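Long-range contacts in putative sugar ABC transporter, substrate-binding protein (Clostridium phytofermentans, PDB 4WZZ), which binds L-rhamnose and probably serves as the solute-binding component of an ABC importer for the sugar: residues 184-188 against 219-223; 51-57 against 80-85. All coordinates share one frame; numbering follows the deposited sequence.

Contact 1 (184-188 against 219-223). With RAM (alpha-L-rhamnopyranose), chain B.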
loop_
_atom_site.group_PDB
_atom_site.type_symbol
_atom_site.label_atom_id
_atom_site.label_comp_id
_atom_site.label_asym_id
_atom_site.label_seq_id
_atom_site.Cartn_x
_atom_site.Cartn_y
_atom_site.Cartn_z
ATOM N N LEU A 184 -2.588 13.038 5.572
ATOM C CA LEU A 184 -2.530 13.312 4.143
ATOM C C LEU A 184 -2.597 11.951 3.478
ATOM O O LEU A 184 -1.628 11.179 3.499
ATOM C CB LEU A 184 -1.221 14.008 3.758
ATOM C CG LEU A 184 -0.988 14.185 2.260
ATOM C CD1 LEU A 184 -2.060 15.079 1.667
ATOM C CD2 LEU A 184 0.412 14.775 1.989
ATOM N N SER A 185 -3.776 11.654 2.938
ATOM C CA SER A 185 -4.024 10.357 2.317
ATOM C C SER A 185 -3.775 10.411 0.808
ATOM O O SER A 185 -3.284 11.419 0.259
ATOM C CB SER A 185 -5.463 9.932 2.595
ATOM O OG SER A 185 -5.649 8.570 2.290
ATOM N N ALA A 186 -4.113 9.314 0.142
ATOM C CA ALA A 186 -4.051 9.225 -1.312
ATOM C C ALA A 186 -5.459 9.503 -1.871
ATOM O O ALA A 186 -6.070 10.496 -1.499
ATOM C CB ALA A 186 -3.528 7.845 -1.735
ATOM N N ALA A 187 -5.984 8.659 -2.760
ATOM C CA ALA A 187 -7.354 8.848 -3.240
ATOM C C ALA A 187 -8.328 8.591 -2.103
ATOM O O ALA A 187 -8.114 7.688 -1.296
ATOM C CB ALA A 187 -7.655 7.914 -4.389
ATOM N N SER A 188 -9.419 9.353 -2.067
ATOM C CA SER A 188 -10.442 9.194 -1.045
ATOM C C SER A 188 -11.168 7.852 -1.133
ATOM O O SER A 188 -11.818 7.434 -0.186
ATOM C CB SER A 188 -11.452 10.342 -1.138
ATOM O OG SER A 188 -12.198 10.263 -2.350
ATOM N N TYR A 219 -6.801 14.685 1.010
ATOM C CA TYR A 219 -6.531 13.714 -0.061
ATOM C C TYR A 219 -5.618 14.267 -1.159
ATOM O O TYR A 219 -5.940 15.246 -1.849
ATOM C CB TYR A 219 -7.852 13.220 -0.643
ATOM C CG TYR A 219 -8.776 12.704 0.425
ATOM C CD1 TYR A 219 -8.636 11.424 0.917
ATOM C CD2 TYR A 219 -9.778 13.516 0.964
ATOM C CE1 TYR A 219 -9.480 10.943 1.899
ATOM C CE2 TYR A 219 -10.608 13.043 1.939
ATOM C CZ TYR A 219 -10.445 11.763 2.409
ATOM O OH TYR A 219 -11.268 11.260 3.391
ATOM N N GLY A 220 -4.472 13.606 -1.324
ATOM C CA GLY A 220 -3.493 13.987 -2.322
ATOM C C GLY A 220 -3.498 13.122 -3.565
ATOM O O GLY A 220 -2.715 13.355 -4.467
ATOM N N ASP A 221 -4.379 12.120 -3.599
ATOM C CA ASP A 221 -4.680 11.331 -4.814
ATOM C C ASP A 221 -3.512 10.538 -5.380
ATOM O O ASP A 221 -3.535 10.125 -6.548
ATOM C CB ASP A 221 -5.267 12.237 -5.890
ATOM C CG ASP A 221 -6.617 12.796 -5.492
ATOM O OD1 ASP A 221 -7.163 12.350 -4.471
ATOM O OD2 ASP A 221 -7.115 13.704 -6.166
ATOM N N ASP A 222 -2.486 10.306 -4.564
ATOM C CA ASP A 222 -1.283 9.647 -5.052
ATOM C C ASP A 222 -0.616 10.411 -6.210
ATOM O O ASP A 222 0.077 9.842 -7.075
ATOM C CB ASP A 222 -1.571 8.177 -5.418
ATOM C CG ASP A 222 -1.283 7.232 -4.278
ATOM O OD1 ASP A 222 -0.478 7.588 -3.354
ATOM O OD2 ASP A 222 -1.825 6.093 -4.327
ATOM N N GLU A 223 -0.775 11.730 -6.177
ATOM C CA GLU A 223 -0.173 12.617 -7.162
ATOM C C GLU A 223 0.728 13.582 -6.424
ATOM O O GLU A 223 0.352 14.120 -5.383
ATOM C CB GLU A 223 -1.260 13.394 -7.898
ATOM C CG GLU A 223 -2.204 12.520 -8.672
ATOM C CD GLU A 223 -3.253 13.283 -9.486
ATOM O OE1 GLU A 223 -3.167 14.535 -9.615
ATOM O OE2 GLU A 223 -4.173 12.599 -10.003
HETATM C C1 RAM B . 1.208 4.477 -2.421
HETATM C C2 RAM B . 0.005 3.670 -2.893
HETATM C C3 RAM B . 0.008 2.243 -2.343
HETATM C C4 RAM B . 0.278 2.233 -0.842
HETATM C C5 RAM B . 1.527 3.050 -0.519
HETATM C C6 RAM B . 1.767 3.147 0.979
HETATM O O1 RAM B . 2.343 4.002 -3.056
HETATM O O2 RAM B . -1.119 4.376 -2.464
HETATM O O3 RAM B . -1.250 1.665 -2.680
HETATM O O4 RAM B . 0.435 0.898 -0.395
HETATM O O5 RAM B . 1.418 4.354 -1.025
HETATM O O HOH W 1 -1.444 11.377 -1.995
HETATM O O HOH W 2 -4.634 5.909 -3.928
HETATM O O HOH W 3 -9.577 11.561 -3.938
HETATM O O HOH W 4 -13.171 8.569 2.256
#
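The ring of Tyr219 takes Ser188 on one face: CB of Ser188 stands 3.7 Å from the ring centroid, 13° off the normal, in a CH-pi contact. At the ring's edge, near its plane, sits the carbonyl O of Ala186, which also lies 3.4 Å from CB of Tyr219, while CB of Ser185 approaches Tyr219 CD1 obliquely. Tyr219 reaches this place because its CG lies anti to its own carbonyl carbon (chi1 -53°), which lays the ring alongside the 185-188 backbone. Ala186 CB lies over one face of the second flat group, the Asp222 carboxylate, 3.4 Å from Asp222 CG. Ser185 and Tyr219 form a parallel bridge where strands 179-185 and 212-219 end, and beyond it both segments leave the parallel sheet as loops at its C-terminal edge, facing the sugar cleft between the two lobes of this periplasmic binding protein fold. Gly220 N donates to Ser185 O (2.9 Å, 161°), and Asp221 N to Ala186 O, the latter from well above the carbonyl plane. Water 1 joins Ser185 O to Asp222 N, water 2 Ala187 N to Asp222 OD2, and water 3 Ser188 N to Asp221 OD1. Asp222 OD2 takes the rhamnose O2 hydroxyl at 2.6 Å and OD1 bonds Thr248 OG1; with water 2, three hydrogen bonds hold the carboxylate and should restrict its rotation. Asn192 and Gln193, from helix 191-203, also bond the sugar.

Contact 2 (51-57 against 80-85); sequences YATTATY and IEANGG
Tyr57 and Ile80 make the tight, buried end of this contact. Ile80 CD1 sits over the centre of one face of the Tyr57 ring, 3.7 Å from its centroid, while the other branch, Ile80 CG2, touches Tyr57 CD1 at 3.6 Å. CA of Gly85 lies off the ring's edge near its plane, and is much closer to Ala55 O, 3.2 Å. Tyr57 OH is 2.7 Å from Thr53 OG1, a hydrogen bond in which either could donate; Thr53 OG1, held anti to its backbone N (chi1 -176°), also accepts from Ala55 N, forming an ST turn. Thr53 CG2 meanwhile turns to Gly85 N. In the middle, one direct backbone bond spans the gap, Thr53 N to Asn83 O (2.9 Å, 153°), Tyr51 O rests on Asn83 CB, and Asn83 ND2 is hydrogen-bonded to Val79 O in the last turn of helix 67-82. The loose side is the exposed Ala52, Thr54 and Gly84, where water 5 links Gly84 O to Thr54 O, weakly at the latter. Gly84, with positive phi, is the C-prime residue of a Schellman motif, Gly85 N returning to Ile80 O and Gly84 N to Glu81 O, which ends the helix in the beta-alpha-beta unit of strand 56-60, helix 67-82 and strand 86-90.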
loop_
_atom_site.group_PDB
_atom_site.type_symbol
_atom_site.label_atom_id
_atom_site.label_comp_id
_atom_site.label_asym_id
_atom_site.label_seq_id
_atom_site.Cartn_x
_atom_site.Cartn_y
_atom_site.Cartn_z
ATOM N N TYR A 51 5.638 -24.507 -9.239
ATOM C CA TYR A 51 5.225 -23.186 -9.738
ATOM C C TYR A 51 5.374 -22.976 -11.242
ATOM O O TYR A 51 5.130 -21.877 -11.749
ATOM C CB TYR A 51 5.948 -22.064 -8.981
ATOM C CG TYR A 51 5.368 -21.912 -7.603
ATOM C CD1 TYR A 51 4.226 -21.149 -7.389
ATOM C CD2 TYR A 51 5.914 -22.594 -6.525
ATOM C CE1 TYR A 51 3.662 -21.049 -6.130
ATOM C CE2 TYR A 51 5.359 -22.492 -5.262
ATOM C CZ TYR A 51 4.241 -21.714 -5.071
ATOM O OH TYR A 51 3.697 -21.629 -3.807
ATOM N N ALA A 52 5.774 -24.009 -11.970
ATOM C CA ALA A 52 5.871 -23.875 -13.422
ATOM C C ALA A 52 4.508 -23.466 -13.968
ATOM O O ALA A 52 3.476 -23.976 -13.527
ATOM C CB ALA A 52 6.338 -25.177 -14.049
ATOM N N THR A 53 4.496 -22.537 -14.919
ATOM C CA THR A 53 3.237 -22.063 -15.481
ATOM C C THR A 53 3.507 -21.642 -16.906
ATOM O O THR A 53 4.636 -21.269 -17.245
ATOM C CB THR A 53 2.654 -20.864 -14.664
ATOM O OG1 THR A 53 1.373 -20.473 -15.183
ATOM C CG2 THR A 53 3.590 -19.682 -14.687
ATOM N N THR A 54 2.499 -21.730 -17.757
ATOM C CA THR A 54 2.604 -21.109 -19.076
ATOM C C THR A 54 1.486 -20.100 -19.307
ATOM O O THR A 54 1.255 -19.663 -20.432
ATOM C CB THR A 54 2.584 -22.154 -20.204
ATOM O OG1 THR A 54 1.332 -22.842 -20.190
ATOM C CG2 THR A 54 3.727 -23.167 -20.024
ATOM N N ALA A 55 0.837 -19.683 -18.225
ATOM C CA ALA A 55 -0.328 -18.828 -18.328
ATOM C C ALA A 55 0.067 -17.362 -18.446
ATOM O O ALA A 55 1.241 -17.002 -18.310
ATOM C CB ALA A 55 -1.228 -19.036 -17.121
ATOM N N THR A 56 -0.934 -16.524 -18.688
ATOM C CA THR A 56 -0.724 -15.093 -18.848
ATOM C C THR A 56 -1.385 -14.337 -17.693
ATOM O O THR A 56 -2.556 -14.538 -17.394
ATOM C CB THR A 56 -1.287 -14.629 -20.182
ATOM O OG1 THR A 56 -0.558 -15.268 -21.249
ATOM C CG2 THR A 56 -1.155 -13.105 -20.328
ATOM N N TYR A 57 -0.611 -13.477 -17.046
ATOM C CA TYR A 57 -1.042 -12.833 -15.815
ATOM C C TYR A 57 -0.970 -11.328 -15.983
ATOM O O TYR A 57 0.098 -10.807 -16.293
ATOM C CB TYR A 57 -0.115 -13.218 -14.672
ATOM C CG TYR A 57 -0.050 -14.695 -14.398
ATOM C CD1 TYR A 57 0.695 -15.541 -15.210
ATOM C CD2 TYR A 57 -0.721 -15.235 -13.317
ATOM C CE1 TYR A 57 0.760 -16.883 -14.954
ATOM C CE2 TYR A 57 -0.665 -16.578 -13.046
ATOM C CZ TYR A 57 0.076 -17.402 -13.860
ATOM O OH TYR A 57 0.106 -18.753 -13.575
ATOM N N ILE A 80 6.505 -14.251 -12.166
ATOM C CA ILE A 80 5.695 -14.836 -13.219
ATOM C C ILE A 80 6.575 -15.357 -14.363
ATOM O O ILE A 80 6.430 -16.507 -14.821
ATOM C CB ILE A 80 4.709 -13.795 -13.759
ATOM C CG1 ILE A 80 3.658 -13.452 -12.702
ATOM C CG2 ILE A 80 4.057 -14.307 -15.023
ATOM C CD1 ILE A 80 2.865 -14.629 -12.213
ATOM N N GLU A 81 7.478 -14.503 -14.823
ATOM C CA GLU A 81 8.373 -14.822 -15.933
ATOM C C GLU A 81 9.387 -15.907 -15.569
ATOM O O GLU A 81 9.704 -16.760 -16.381
ATOM C CB GLU A 81 9.091 -13.558 -16.407
ATOM C CG GLU A 81 8.170 -12.625 -17.200
ATOM C CD GLU A 81 8.883 -11.406 -17.770
ATOM O OE1 GLU A 81 10.018 -11.084 -17.330
ATOM O OE2 GLU A 81 8.297 -10.760 -18.662
ATOM N N ALA A 82 9.912 -15.855 -14.357
ATOM C CA ALA A 82 10.891 -16.848 -13.918
ATOM C C ALA A 82 10.305 -18.238 -14.005
ATOM O O ALA A 82 11.023 -19.212 -14.235
ATOM C CB ALA A 82 11.336 -16.560 -12.501
ATOM N N ASN A 83 8.997 -18.334 -13.827
ATOM C CA ASN A 83 8.339 -19.629 -13.791
ATOM C C ASN A 83 7.619 -19.994 -15.083
ATOM O O ASN A 83 6.888 -20.981 -15.134
ATOM C CB ASN A 83 7.401 -19.691 -12.595
ATOM C CG ASN A 83 8.162 -19.775 -11.295
ATOM O OD1 ASN A 83 8.658 -20.845 -10.945
ATOM N ND2 ASN A 83 8.303 -18.654 -10.597
ATOM N N GLY A 84 7.833 -19.177 -16.111
ATOM C CA GLY A 84 7.424 -19.520 -17.464
ATOM C C GLY A 84 6.176 -18.803 -17.949
ATOM O O GLY A 84 5.769 -18.967 -19.081
ATOM N N GLY A 85 5.563 -17.993 -17.107
ATOM C CA GLY A 85 4.372 -17.289 -17.542
ATOM C C GLY A 85 4.678 -16.003 -18.269
ATOM O O GLY A 85 5.831 -15.555 -18.326
HETATM O O HOH W 5 3.754 -17.912 -21.101
#

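Overall arrangement
The two contacts lie on opposite sides of the chain's centre, their own centres about 34 Å apart, and share no strand or helix. Contact 1 is mostly buried and joins neighbouring strand ends of the four-stranded parallel sheet beside the rhamnose; contact 2 is only partly buried, far from the centre of the chain, where the first modelled residues meet the end of a helix flanking the mixed sheet. Chemistry follows place. Near the sugar, backbone amides, carboxylates and bridging waters dominate, and Asp222 reaches the ligand directly. Contact 2 relies on tyrosine-isoleucine packing, a hydroxyl pair and one backbone bond to the helix-ending turn, with a single bridging water and no ligand.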